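Local structure of 3'3'-cGAMP-specific phosphodiesterase 3 (Vibrio cholerae O1 biovar El Tor str. N16961, 5Z7C) at residues 26-31 / 366-371; 176-181 / 195-200; 407-412 / 445-450. The protein belongs to the HD-domain family, a mainly helical single-chain protein with two HD-family regions. The protein carries 2 engineered substitutions. One frame throughout, in Å; residues are numbered along the deposited sequence.

Contact 1: 26-31 / 366-371; sequences MISLTT and LYKLSP
Ser28 and Lys368 mark the closest backbone approach, with Ser28 CA 7.2 Å from Lys368 CA where helix 22-35 passes the last turn of helix 358-369. Both residues direct CB at the opposing helix. The lysine chain runs out from its backbone nearly straight, then bends at chi3 (51°), which lays its end alongside the serine. The touching group is the methylene: Lys368 CE comes to 3.6 Å from Ser28 OG, whereas Lys368 NZ stands 4.3 Å from Ser28 OG, too far for a hydrogen bond. This part of the contact is therefore van der Waals packing against the aliphatic portion of a lysine that is exposed to solvent.

A second, buried point of contact lies beside it. Leu29 and Leu369 each send one methyl inward, and Leu29 CD2 meets Leu369 CD2 at 3.9 Å, the two side chains crossing at about a right angle. In both leucines CG sits beside the backbone N (chi1 -74° and -65°), a setting that swings the branch ends closer to each other than the CB directions alone would bring them. Leu29 also rests on Ile279 and Phe283 of helix 273-290, and Leu369 on Leu328 of helix 316-328, which continues the apolar packing beyond the pair.

Within helix 22-35, Ile27 O accepts two bonds from opposite faces of its carbonyl plane: from Thr31 N at 2.8 Å and from Thr31 OG1 at 2.6 Å. The threonine hydroxyl is thus tied back to its own helix. No hydrogen bond spans the two segments, and just 174 Å² is buried between them. The leucine pair, with the lysine stem on the exposed side, forms part of the packing of helix 22-35 on the HD-family region at residues 281-447, plain helix-to-helix packing in a mainly helical fold.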
ATOM      1  N   MET A  26       1.863  -0.912  10.219  1.00 43.51           N
ATOM      2  CA  MET A  26       2.667  -0.512   9.088  1.00 44.97           C
ATOM      3  C   MET A  26       3.039  -1.669   8.243  1.00 46.78           C
ATOM      4  O   MET A  26       3.030  -1.573   7.055  1.00 49.27           O
ATOM      5  CB  MET A  26       3.939   0.165   9.528  1.00 42.43           C
ATOM      6  CG  MET A  26       3.801   1.605   9.807  1.00 44.34           C
ATOM      7  SD  MET A  26       3.225   2.474   8.444  1.00 37.08           S
ATOM      8  CE  MET A  26       2.369   3.753   9.182  1.00 37.17           C
ATOM      9  N   ILE A  27       3.380  -2.769   8.856  1.00 40.32           N
ATOM     10  CA  ILE A  27       3.803  -3.904   8.106  1.00 40.39           C
ATOM     11  C   ILE A  27       2.659  -4.325   7.238  1.00 42.88           C
ATOM     12  O   ILE A  27       2.839  -4.673   6.102  1.00 50.13           O
ATOM     13  CB  ILE A  27       4.221  -5.011   9.047  1.00 37.46           C
ATOM     14  CG1 ILE A  27       5.514  -4.616   9.726  1.00 36.55           C
ATOM     15  CG2 ILE A  27       4.417  -6.281   8.337  1.00 39.26           C
ATOM     16  CD1 ILE A  27       6.142  -5.666  10.525  1.00 38.05           C
ATOM     17  N   SER A  28       1.477  -4.347   7.795  1.00 49.88           N
ATOM     18  CA  SER A  28       0.341  -4.796   7.056  1.00 46.61           C
ATOM     19  C   SER A  28       0.009  -3.905   5.909  1.00 47.11           C
ATOM     20  O   SER A  28      -0.283  -4.352   4.839  1.00 53.43           O
ATOM     21  CB  SER A  28      -0.838  -4.816   7.984  1.00 44.53           C
ATOM     22  OG  SER A  28      -0.952  -6.070   8.585  1.00 73.75           O
ATOM     23  N   LEU A  29      -0.038  -2.624   6.175  1.00 47.31           N
ATOM     24  CA  LEU A  29      -0.358  -1.661   5.170  1.00 49.80           C
ATOM     25  C   LEU A  29       0.716  -1.655   4.143  1.00 54.80           C
ATOM     26  O   LEU A  29       0.478  -1.459   2.991  1.00 60.30           O
ATOM     27  CB  LEU A  29      -0.481  -0.289   5.780  1.00 46.72           C
ATOM     28  CG  LEU A  29      -1.731  -0.030   6.587  1.00 49.03           C
ATOM     29  CD1 LEU A  29      -1.891   1.400   6.878  1.00 48.73           C
ATOM     30  CD2 LEU A  29      -2.930  -0.564   5.910  1.00 44.79           C
ATOM     31  N   THR A  30       1.929  -1.794   4.604  1.00 66.36           N
ATOM     32  CA  THR A  30       3.069  -1.766   3.735  1.00 64.09           C
ATOM     33  C   THR A  30       3.065  -2.946   2.795  1.00 69.59           C
ATOM     34  O   THR A  30       3.361  -2.812   1.629  1.00 68.97           O
ATOM     35  CB  THR A  30       4.344  -1.573   4.572  1.00 61.92           C
ATOM     36  OG1 THR A  30       4.257  -0.337   5.259  1.00 64.68           O
ATOM     37  CG2 THR A  30       5.629  -1.630   3.787  1.00 64.93           C
ATOM     38  N   THR A  31       2.760  -4.103   3.329  1.00 65.08           N
ATOM     39  CA  THR A  31       2.737  -5.286   2.530  1.00 68.69           C
ATOM     40  C   THR A  31       1.704  -5.175   1.451  1.00 74.69           C
ATOM     41  O   THR A  31       1.927  -5.592   0.338  1.00 82.79           O
ATOM     42  CB  THR A  31       2.382  -6.448   3.388  1.00 69.89           C
ATOM     43  OG1 THR A  31       3.386  -6.573   4.379  1.00 77.97           O
ATOM     44  CG2 THR A  31       2.342  -7.706   2.599  1.00 69.57           C
ATOM     45  N   LEU A 366      -9.409  -7.656   6.444  1.00 63.84           N
ATOM     46  CA  LEU A 366     -10.002  -6.978   7.572  1.00 65.46           C
ATOM     47  C   LEU A 366      -9.495  -7.494   8.885  1.00 70.39           C
ATOM     48  O   LEU A 366      -9.286  -6.752   9.822  1.00 69.69           O
ATOM     49  CB  LEU A 366     -11.505  -7.095   7.510  1.00 62.51           C
ATOM     50  CG  LEU A 366     -12.116  -6.104   6.546  1.00 60.96           C
ATOM     51  CD1 LEU A 366     -13.582  -6.161   6.674  1.00 60.83           C
ATOM     52  CD2 LEU A 366     -11.618  -4.740   6.847  1.00 55.55           C
ATOM     53  N   TYR A 367      -9.336  -8.797   8.947  1.00 78.48           N
ATOM     54  CA  TYR A 367      -8.903  -9.443  10.142  1.00 74.24           C
ATOM     55  C   TYR A 367      -7.538  -8.935  10.461  1.00 73.25           C
ATOM     56  O   TYR A 367      -7.235  -8.624  11.591  1.00 77.59           O
ATOM     57  CB  TYR A 367      -8.834 -10.922   9.867  1.00 80.21           C
ATOM     58  CG  TYR A 367      -8.200 -11.719  10.953  1.00 85.57           C
ATOM     59  CD1 TYR A 367      -6.839 -11.905  10.984  1.00 82.61           C
ATOM     60  CD2 TYR A 367      -8.959 -12.297  11.938  1.00 88.25           C
ATOM     61  CE1 TYR A 367      -6.256 -12.629  11.964  1.00 85.15           C
ATOM     62  CE2 TYR A 367      -8.385 -13.022  12.925  1.00 90.32           C
ATOM     63  CZ  TYR A 367      -7.032 -13.186  12.936  1.00 90.90           C
ATOM     64  OH  TYR A 367      -6.450 -13.922  13.930  1.00 92.94           O
ATOM     65  N   LYS A 368      -6.700  -8.855   9.455  1.00 61.45           N
ATOM     66  CA  LYS A 368      -5.369  -8.347   9.651  1.00 63.57           C
ATOM     67  C   LYS A 368      -5.413  -6.918  10.083  1.00 65.55           C
ATOM     68  O   LYS A 368      -4.557  -6.455  10.787  1.00 67.46           O
ATOM     69  CB  LYS A 368      -4.580  -8.423   8.369  1.00 67.70           C
ATOM     70  CG  LYS A 368      -3.880  -9.726   8.150  1.00 76.19           C
ATOM     71  CD  LYS A 368      -3.303  -9.801   6.755  1.00 83.74           C
ATOM     72  CE  LYS A 368      -2.475  -8.572   6.446  1.00 86.07           C
ATOM     73  NZ  LYS A 368      -1.495  -8.772   5.351  1.00 84.74           N
ATOM     74  N   LEU A 369      -6.332  -6.177   9.514  1.00 73.69           N
ATOM     75  CA  LEU A 369      -6.504  -4.770   9.827  1.00 74.57           C
ATOM     76  C   LEU A 369      -7.075  -4.350  11.161  1.00 73.59           C
ATOM     77  O   LEU A 369      -6.677  -3.361  11.723  1.00 76.66           O
ATOM     78  CB  LEU A 369      -7.272  -4.089   8.710  1.00 78.38           C
ATOM     79  CG  LEU A 369      -6.589  -4.027   7.359  1.00 76.44           C
ATOM     80  CD1 LEU A 369      -7.501  -3.466   6.321  1.00 75.77           C
ATOM     81  CD2 LEU A 369      -5.404  -3.165   7.497  1.00 76.43           C
ATOM     82  N   SER A 370      -8.084  -5.058  11.613  1.00 71.40           N
ATOM     83  CA  SER A 370      -8.928  -4.583  12.678  1.00 71.24           C
ATOM     84  C   SER A 370      -8.298  -4.545  14.036  1.00 74.77           C
ATOM     85  O   SER A 370      -7.412  -5.303  14.331  1.00 75.65           O
ATOM     86  CB  SER A 370     -10.177  -5.416  12.707  1.00 77.72           C
ATOM     87  OG  SER A 370      -9.810  -6.731  13.021  1.00 84.85           O
ATOM     88  N   PRO A 371      -8.786  -3.664  14.876  1.00 80.89           N
ATOM     89  CA  PRO A 371      -8.210  -3.455  16.187  1.00 80.69           C
ATOM     90  C   PRO A 371      -8.407  -4.676  17.021  1.00 80.66           C
ATOM     91  O   PRO A 371      -9.328  -5.428  16.780  1.00 80.22           O
ATOM     92  CB  PRO A 371      -9.038  -2.308  16.736  1.00 83.23           C
ATOM     93  CG  PRO A 371     -10.254  -2.307  15.964  1.00 79.86           C
ATOM     94  CD  PRO A 371      -9.878  -2.728  14.621  1.00 81.49           C
TER

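Contact 2: 176-181 / 195-200; sequences EHWNGQ and FSRIAL
Leu200 reaches from helix 194-211 to the loop residues Glu176 and His177 through a single methyl. Its CB points at the loop, but Leu200 CG is still 4.7 Å from Glu176 O. CG lies opposite the backbone N (chi1 177°), extending the chain outward, and at the tip CD2 makes the contacts: Leu200 CD2 is 3.4 Å from Glu176 O and 3.8 Å from His177 ND1. The methyl meets the imidazole at its edge, in the ring plane, while the ring stacks elsewhere on Trp228.

The loop here folds as a type I beta turn from His177 to Gly180, closed by Gly180 N to His177 O at 3.1 Å; its Trp178-Asn179-Gly180 sequence, in the first HD-family region, is reminiscent of the glycine-containing loop of HD-GYP proteins. The turn's second residue, Trp178, carries the other half of the contact. Its CZ3 lies over one face of the Arg197 guanidinium, 3.8 Å from Arg197 NE, with the two planes inclined at 51°, far from a parallel stack. Bends at chi2 and chi3 fold the arginine chain toward the indole, and Arg197 NE has a further partner in Asp230, a long and weak ion pair.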
ATOM      1  N   GLU A 176      19.958   7.318  -4.719  1.00 55.05           N
ATOM      2  CA  GLU A 176      21.298   7.758  -4.871  1.00 55.29           C
ATOM      3  C   GLU A 176      22.210   6.567  -4.883  1.00 56.16           C
ATOM      4  O   GLU A 176      21.881   5.511  -4.405  1.00 53.18           O
ATOM      5  CB  GLU A 176      21.665   8.710  -3.773  1.00 59.04           C
ATOM      6  CG  GLU A 176      20.630   9.758  -3.534  1.00 63.55           C
ATOM      7  CD  GLU A 176      20.695  10.910  -4.495  1.00 69.27           C
ATOM      8  OE1 GLU A 176      21.203  10.735  -5.593  1.00 65.12           O
ATOM      9  OE2 GLU A 176      20.221  11.991  -4.158  1.00 68.46           O
ATOM     10  N   HIS A 177      23.380   6.761  -5.462  1.00 67.23           N
ATOM     11  CA  HIS A 177      24.329   5.710  -5.699  1.00 65.68           C
ATOM     12  C   HIS A 177      25.621   6.176  -5.121  1.00 67.00           C
ATOM     13  O   HIS A 177      25.873   7.353  -5.036  1.00 70.11           O
ATOM     14  CB  HIS A 177      24.512   5.516  -7.180  1.00 70.73           C
ATOM     15  CG  HIS A 177      23.409   4.762  -7.834  1.00 70.93           C
ATOM     16  ND1 HIS A 177      22.432   4.121  -7.122  1.00 69.95           N
ATOM     17  CD2 HIS A 177      23.138   4.531  -9.131  1.00 71.79           C
ATOM     18  CE1 HIS A 177      21.597   3.534  -7.954  1.00 65.59           C
ATOM     19  NE2 HIS A 177      22.004   3.771  -9.181  1.00 65.72           N
ATOM     20  N   TRP A 178      26.460   5.235  -4.756  1.00 66.44           N
ATOM     21  CA  TRP A 178      27.670   5.523  -4.032  1.00 67.44           C
ATOM     22  C   TRP A 178      28.566   6.414  -4.834  1.00 69.09           C
ATOM     23  O   TRP A 178      29.160   7.334  -4.311  1.00 71.32           O
ATOM     24  CB  TRP A 178      28.374   4.221  -3.768  1.00 64.05           C
ATOM     25  CG  TRP A 178      29.534   4.342  -2.929  1.00 70.28           C
ATOM     26  CD1 TRP A 178      30.790   4.029  -3.258  1.00 71.68           C
ATOM     27  CD2 TRP A 178      29.571   4.792  -1.584  1.00 72.44           C
ATOM     28  NE1 TRP A 178      31.622   4.266  -2.220  1.00 74.29           N
ATOM     29  CE2 TRP A 178      30.889   4.735  -1.169  1.00 73.44           C
ATOM     30  CE3 TRP A 178      28.617   5.247  -0.694  1.00 68.75           C
ATOM     31  CZ2 TRP A 178      31.282   5.105   0.089  1.00 68.93           C
ATOM     32  CZ3 TRP A 178      29.012   5.618   0.545  1.00 68.96           C
ATOM     33  CH2 TRP A 178      30.324   5.545   0.929  1.00 63.22           C
ATOM     34  N   ASN A 179      28.582   6.169  -6.131  1.00 68.01           N
ATOM     35  CA  ASN A 179      29.480   6.812  -7.062  1.00 71.25           C
ATOM     36  C   ASN A 179      29.018   8.157  -7.566  1.00 71.29           C
ATOM     37  O   ASN A 179      29.649   8.745  -8.405  1.00 75.44           O
ATOM     38  CB  ASN A 179      29.784   5.894  -8.222  1.00 65.07           C
ATOM     39  CG  ASN A 179      28.620   5.672  -9.102  1.00 69.27           C
ATOM     40  OD1 ASN A 179      27.622   6.357  -9.015  1.00 66.37           O
ATOM     41  ND2 ASN A 179      28.731   4.693  -9.962  1.00 68.41           N
ATOM     42  N   GLY A 180      27.917   8.648  -7.006  1.00 69.47           N
ATOM     43  CA  GLY A 180      27.388   9.948  -7.373  1.00 69.55           C
ATOM     44  C   GLY A 180      26.615   9.896  -8.671  1.00 69.73           C
ATOM     45  O   GLY A 180      26.399  10.919  -9.322  1.00 71.68           O
ATOM     46  N   GLN A 181      26.196   8.694  -9.051  1.00 73.41           N
ATOM     47  CA  GLN A 181      25.456   8.502 -10.281  1.00 77.75           C
ATOM     48  C   GLN A 181      23.991   8.147 -10.108  1.00 75.78           C
ATOM     49  O   GLN A 181      23.377   7.629 -11.014  1.00 73.31           O
ATOM     50  CB  GLN A 181      26.106   7.455 -11.149  1.00 84.99           C
ATOM     51  CG  GLN A 181      27.483   7.827 -11.594  1.00 87.20           C
ATOM     52  CD  GLN A 181      27.467   8.702 -12.790  1.00 95.07           C
ATOM     53  OE1 GLN A 181      27.619   9.904 -12.678  1.00 98.45           O
ATOM     54  NE2 GLN A 181      27.273   8.109 -13.951  1.00 94.40           N
ATOM     55  N   PHE A 195      20.639   5.446   5.859  1.00 51.85           N
ATOM     56  CA  PHE A 195      19.469   4.614   5.703  1.00 49.95           C
ATOM     57  C   PHE A 195      19.197   4.233   4.270  1.00 50.18           C
ATOM     58  O   PHE A 195      18.893   3.111   3.974  1.00 48.29           O
ATOM     59  CB  PHE A 195      18.253   5.258   6.353  1.00 54.21           C
ATOM     60  CG  PHE A 195      18.406   5.489   7.821  1.00 52.84           C
ATOM     61  CD1 PHE A 195      19.299   4.781   8.548  1.00 51.73           C
ATOM     62  CD2 PHE A 195      17.672   6.432   8.459  1.00 50.53           C
ATOM     63  CE1 PHE A 195      19.446   5.016   9.856  1.00 49.18           C
ATOM     64  CE2 PHE A 195      17.831   6.655   9.765  1.00 49.52           C
ATOM     65  CZ  PHE A 195      18.711   5.948  10.457  1.00 50.57           C
ATOM     66  N   SER A 196      19.341   5.174   3.372  1.00 51.84           N
ATOM     67  CA  SER A 196      19.163   4.915   1.967  1.00 50.48           C
ATOM     68  C   SER A 196      20.157   3.934   1.435  1.00 53.35           C
ATOM     69  O   SER A 196      19.838   3.122   0.609  1.00 55.38           O
ATOM     70  CB  SER A 196      19.276   6.201   1.224  1.00 54.79           C
ATOM     71  OG  SER A 196      18.541   7.187   1.886  1.00 62.87           O
ATOM     72  N   ARG A 197      21.376   4.011   1.914  1.00 48.78           N
ATOM     73  CA  ARG A 197      22.387   3.093   1.500  1.00 51.14           C
ATOM     74  C   ARG A 197      22.040   1.699   1.920  1.00 47.84           C
ATOM     75  O   ARG A 197      22.205   0.769   1.179  1.00 45.56           O
ATOM     76  CB  ARG A 197      23.713   3.503   2.099  1.00 56.47           C
ATOM     77  CG  ARG A 197      24.619   4.233   1.152  1.00 52.09           C
ATOM     78  CD  ARG A 197      25.032   5.530   1.715  1.00 51.23           C
ATOM     79  NE  ARG A 197      25.975   5.327   2.782  1.00 60.43           N
ATOM     80  CZ  ARG A 197      26.268   6.223   3.699  1.00 59.91           C
ATOM     81  NH1 ARG A 197      25.686   7.396   3.680  1.00 56.54           N
ATOM     82  NH2 ARG A 197      27.152   5.942   4.620  1.00 58.40           N
ATOM     83  N   ILE A 198      21.607   1.549   3.151  1.00 49.95           N
ATOM     84  CA  ILE A 198      21.182   0.260   3.631  1.00 51.35           C
ATOM     85  C   ILE A 198      19.971  -0.208   2.899  1.00 49.73           C
ATOM     86  O   ILE A 198      19.862  -1.354   2.543  1.00 50.81           O
ATOM     87  CB  ILE A 198      20.844   0.337   5.106  1.00 52.90           C
ATOM     88  CG1 ILE A 198      22.069   0.743   5.893  1.00 53.15           C
ATOM     89  CG2 ILE A 198      20.377  -0.972   5.619  1.00 48.28           C
ATOM     90  CD1 ILE A 198      21.767   1.099   7.267  1.00 52.17           C
ATOM     91  N   ALA A 199      19.027   0.692   2.728  1.00 44.51           N
ATOM     92  CA  ALA A 199      17.789   0.323   2.103  1.00 44.24           C
ATOM     93  C   ALA A 199      17.935  -0.091   0.679  1.00 45.28           C
ATOM     94  O   ALA A 199      17.368  -1.077   0.277  1.00 45.56           O
ATOM     95  CB  ALA A 199      16.829   1.428   2.209  1.00 42.12           C
ATOM     96  N   LEU A 200      18.669   0.675  -0.100  1.00 50.88           N
ATOM     97  CA  LEU A 200      18.832   0.342  -1.491  1.00 47.99           C
ATOM     98  C   LEU A 200      19.527  -0.965  -1.647  1.00 51.57           C
ATOM     99  O   LEU A 200      19.165  -1.782  -2.452  1.00 47.54           O
ATOM    100  CB  LEU A 200      19.641   1.414  -2.185  1.00 49.22           C
ATOM    101  CG  LEU A 200      19.996   1.232  -3.654  1.00 55.83           C
ATOM    102  CD1 LEU A 200      18.745   1.208  -4.397  1.00 54.74           C
ATOM    103  CD2 LEU A 200      20.847   2.319  -4.178  1.00 47.98           C
TER

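Contact 3: 407-412 / 445-450; sequences ITTADI and PECFAA
Thr409 and Cys447 hold the tight part of this contact, where helix 397-416 meets the first turn of helix 446-456 and Thr409 CA stands 6.7 Å from Cys447 CA. Both CB atoms face across the interface. Cys447 CB fits against the whole threonine head: it is 3.5 Å from Thr409 OG1 and 4.0 Å from both Thr409 CB and Thr409 CG2. The hydroxyl is not bonded across the gap; sitting beside its own backbone N (chi1 -72°), it hydrogen-bonds back to Arg405 O one turn earlier. Thr409 therefore offers the cysteine a packing surface, and its side chain also touches Ile308 of helix 297-311.

The other side is looser. Thr409 CG2 approaches Phe448 N at no less than 4.4 Å, and the Phe448 ring leads away from the threonine to rest on Leu432, Met435 and Glu436 of helix 428-437, in a partly exposed position. Only 88 Å² is buried in all, with no hydrogen bond between the segments. Further along helix 397-416, on a different side from Thr409, Asp411 OD2 is hydrogen-bonded to His329 NE2, and His329 belongs to the His-Asp pair that names the family; helix 446-456 thus packs on another side of a core helix of the HD fold.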
ATOM      1  N   ILE A 407     -19.315  -3.990   4.506  1.00 48.90           N
ATOM      2  CA  ILE A 407     -18.451  -3.361   3.553  1.00 48.30           C
ATOM      3  C   ILE A 407     -18.611  -4.010   2.219  1.00 49.82           C
ATOM      4  O   ILE A 407     -18.558  -3.366   1.206  1.00 46.96           O
ATOM      5  CB  ILE A 407     -17.014  -3.418   4.036  1.00 49.12           C
ATOM      6  CG1 ILE A 407     -16.863  -2.478   5.205  1.00 41.72           C
ATOM      7  CG2 ILE A 407     -16.050  -3.005   2.976  1.00 41.60           C
ATOM      8  CD1 ILE A 407     -15.576  -2.534   5.821  1.00 55.98           C
ATOM      9  N   THR A 408     -18.765  -5.309   2.224  1.00 69.25           N
ATOM     10  CA  THR A 408     -18.880  -6.044   0.989  1.00 72.55           C
ATOM     11  C   THR A 408     -20.134  -5.657   0.245  1.00 71.39           C
ATOM     12  O   THR A 408     -20.133  -5.493  -0.957  1.00 73.28           O
ATOM     13  CB  THR A 408     -18.875  -7.515   1.276  1.00 70.32           C
ATOM     14  OG1 THR A 408     -19.969  -7.810   2.144  1.00 72.60           O
ATOM     15  CG2 THR A 408     -17.617  -7.870   1.964  1.00 66.95           C
ATOM     16  N   THR A 409     -21.207  -5.493   0.988  1.00 58.79           N
ATOM     17  CA  THR A 409     -22.469  -5.122   0.422  1.00 56.92           C
ATOM     18  C   THR A 409     -22.326  -3.777  -0.232  1.00 58.45           C
ATOM     19  O   THR A 409     -22.825  -3.557  -1.295  1.00 54.63           O
ATOM     20  CB  THR A 409     -23.517  -5.069   1.518  1.00 59.33           C
ATOM     21  OG1 THR A 409     -23.816  -6.399   1.925  1.00 63.81           O
ATOM     22  CG2 THR A 409     -24.782  -4.448   1.046  1.00 57.54           C
ATOM     23  N   ALA A 410     -21.631  -2.874   0.416  1.00 61.88           N
ATOM     24  CA  ALA A 410     -21.403  -1.574  -0.135  1.00 56.54           C
ATOM     25  C   ALA A 410     -20.605  -1.694  -1.376  1.00 57.26           C
ATOM     26  O   ALA A 410     -20.816  -0.998  -2.319  1.00 57.48           O
ATOM     27  CB  ALA A 410     -20.665  -0.767   0.831  1.00 52.76           C
ATOM     28  N   ASP A 411     -19.634  -2.570  -1.352  1.00 74.46           N
ATOM     29  CA  ASP A 411     -18.723  -2.701  -2.452  1.00 73.42           C
ATOM     30  C   ASP A 411     -19.458  -3.160  -3.666  1.00 71.95           C
ATOM     31  O   ASP A 411     -19.176  -2.730  -4.759  1.00 71.35           O
ATOM     32  CB  ASP A 411     -17.671  -3.727  -2.097  1.00 79.93           C
ATOM     33  CG  ASP A 411     -16.725  -3.244  -1.065  1.00 88.02           C
ATOM     34  OD1 ASP A 411     -16.679  -2.042  -0.804  1.00 92.51           O
ATOM     35  OD2 ASP A 411     -15.997  -4.065  -0.518  1.00 92.45           O
ATOM     36  N   ILE A 412     -20.363  -4.095  -3.475  1.00 50.41           N
ATOM     37  CA  ILE A 412     -21.180  -4.568  -4.564  1.00 53.55           C
ATOM     38  C   ILE A 412     -22.100  -3.466  -5.088  1.00 61.03           C
ATOM     39  O   ILE A 412     -22.215  -3.278  -6.276  1.00 58.99           O
ATOM     40  CB  ILE A 412     -21.979  -5.793  -4.131  1.00 56.31           C
ATOM     41  CG1 ILE A 412     -21.072  -6.995  -4.008  1.00 54.66           C
ATOM     42  CG2 ILE A 412     -22.998  -6.169  -5.132  1.00 56.95           C
ATOM     43  CD1 ILE A 412     -21.742  -8.134  -3.374  1.00 56.34           C
ATOM     44  N   PRO A 445     -28.326 -10.240   3.486  1.00 80.50           N
ATOM     45  CA  PRO A 445     -29.647  -9.673   3.384  1.00 81.36           C
ATOM     46  C   PRO A 445     -30.047  -8.917   4.621  1.00 84.28           C
ATOM     47  O   PRO A 445     -31.152  -8.439   4.676  1.00 88.55           O
ATOM     48  CB  PRO A 445     -30.503 -10.907   3.259  1.00 86.49           C
ATOM     49  CG  PRO A 445     -29.838 -11.890   4.056  1.00 87.17           C
ATOM     50  CD  PRO A 445     -28.388 -11.584   4.074  1.00 83.43           C
ATOM     51  N   GLU A 446     -29.183  -8.794   5.606  1.00107.25           N
ATOM     52  CA  GLU A 446     -29.529  -7.963   6.726  1.00106.98           C
ATOM     53  C   GLU A 446     -29.038  -6.620   6.314  1.00103.53           C
ATOM     54  O   GLU A 446     -29.561  -5.593   6.690  1.00105.77           O
ATOM     55  CB  GLU A 446     -28.818  -8.437   7.965  1.00110.92           C
ATOM     56  CG  GLU A 446     -29.182  -7.668   9.176  1.00110.51           C
ATOM     57  CD  GLU A 446     -28.500  -8.193  10.386  1.00112.37           C
ATOM     58  OE1 GLU A 446     -27.712  -9.138  10.252  1.00112.27           O
ATOM     59  OE2 GLU A 446     -28.751  -7.663  11.478  1.00111.55           O
ATOM     60  N   CYS A 447     -28.019  -6.675   5.488  1.00 75.42           N
ATOM     61  CA  CYS A 447     -27.351  -5.522   5.016  1.00 70.03           C
ATOM     62  C   CYS A 447     -28.100  -5.033   3.842  1.00 73.23           C
ATOM     63  O   CYS A 447     -28.366  -3.860   3.733  1.00 75.88           O
ATOM     64  CB  CYS A 447     -25.947  -5.907   4.609  1.00 69.89           C
ATOM     65  SG  CYS A 447     -24.963  -6.284   5.998  1.00 76.00           S
ATOM     66  N   PHE A 448     -28.464  -5.935   2.955  1.00 74.19           N
ATOM     67  CA  PHE A 448     -29.185  -5.504   1.785  1.00 71.86           C
ATOM     68  C   PHE A 448     -30.407  -4.725   2.159  1.00 72.40           C
ATOM     69  O   PHE A 448     -30.735  -3.759   1.530  1.00 73.22           O
ATOM     70  CB  PHE A 448     -29.627  -6.656   0.938  1.00 71.13           C
ATOM     71  CG  PHE A 448     -30.603  -6.254  -0.092  1.00 76.21           C
ATOM     72  CD1 PHE A 448     -30.182  -5.831  -1.322  1.00 78.07           C
ATOM     73  CD2 PHE A 448     -31.944  -6.248   0.182  1.00 76.63           C
ATOM     74  CE1 PHE A 448     -31.077  -5.436  -2.258  1.00 76.60           C
ATOM     75  CE2 PHE A 448     -32.834  -5.854  -0.756  1.00 73.55           C
ATOM     76  CZ  PHE A 448     -32.398  -5.447  -1.973  1.00 75.77           C
ATOM     77  N   ALA A 449     -31.097  -5.148   3.190  1.00 60.94           N
ATOM     78  CA  ALA A 449     -32.256  -4.423   3.622  1.00 61.94           C
ATOM     79  C   ALA A 449     -31.856  -3.092   4.161  1.00 60.86           C
ATOM     80  O   ALA A 449     -32.482  -2.093   3.896  1.00 60.86           O
ATOM     81  CB  ALA A 449     -32.945  -5.195   4.676  1.00 63.74           C
ATOM     82  N   ALA A 450     -30.810  -3.090   4.952  1.00 70.47           N
ATOM     83  CA  ALA A 450     -30.337  -1.868   5.553  1.00 71.60           C
ATOM     84  C   ALA A 450     -29.890  -0.910   4.484  1.00 68.94           C
ATOM     85  O   ALA A 450     -30.070   0.274   4.618  1.00 68.85           O
ATOM     86  CB  ALA A 450     -29.236  -2.151   6.495  1.00 72.00           C
TER

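From the N terminus, helix 22-35 enters contact 1 at once, but its partner, helix 358-369, comes more than 330 residues later, and contact 1 thus closes a loop that spans most of the chain. Contact 2 falls within that span and closes a short loop of its own, 13 residues between 176-181 and 195-200, in the first HD-family region. Contact 3 follows contact 1 in series and ties two helices of the second region. No loops cross. Contacts 1 and 3 adjoin, Leu366 CD1 lying 4.2 Å from Ile407 CD1, whereas the centres of contacts 2 and 3 are about 49 Å apart, on opposite sides of the chain's centre.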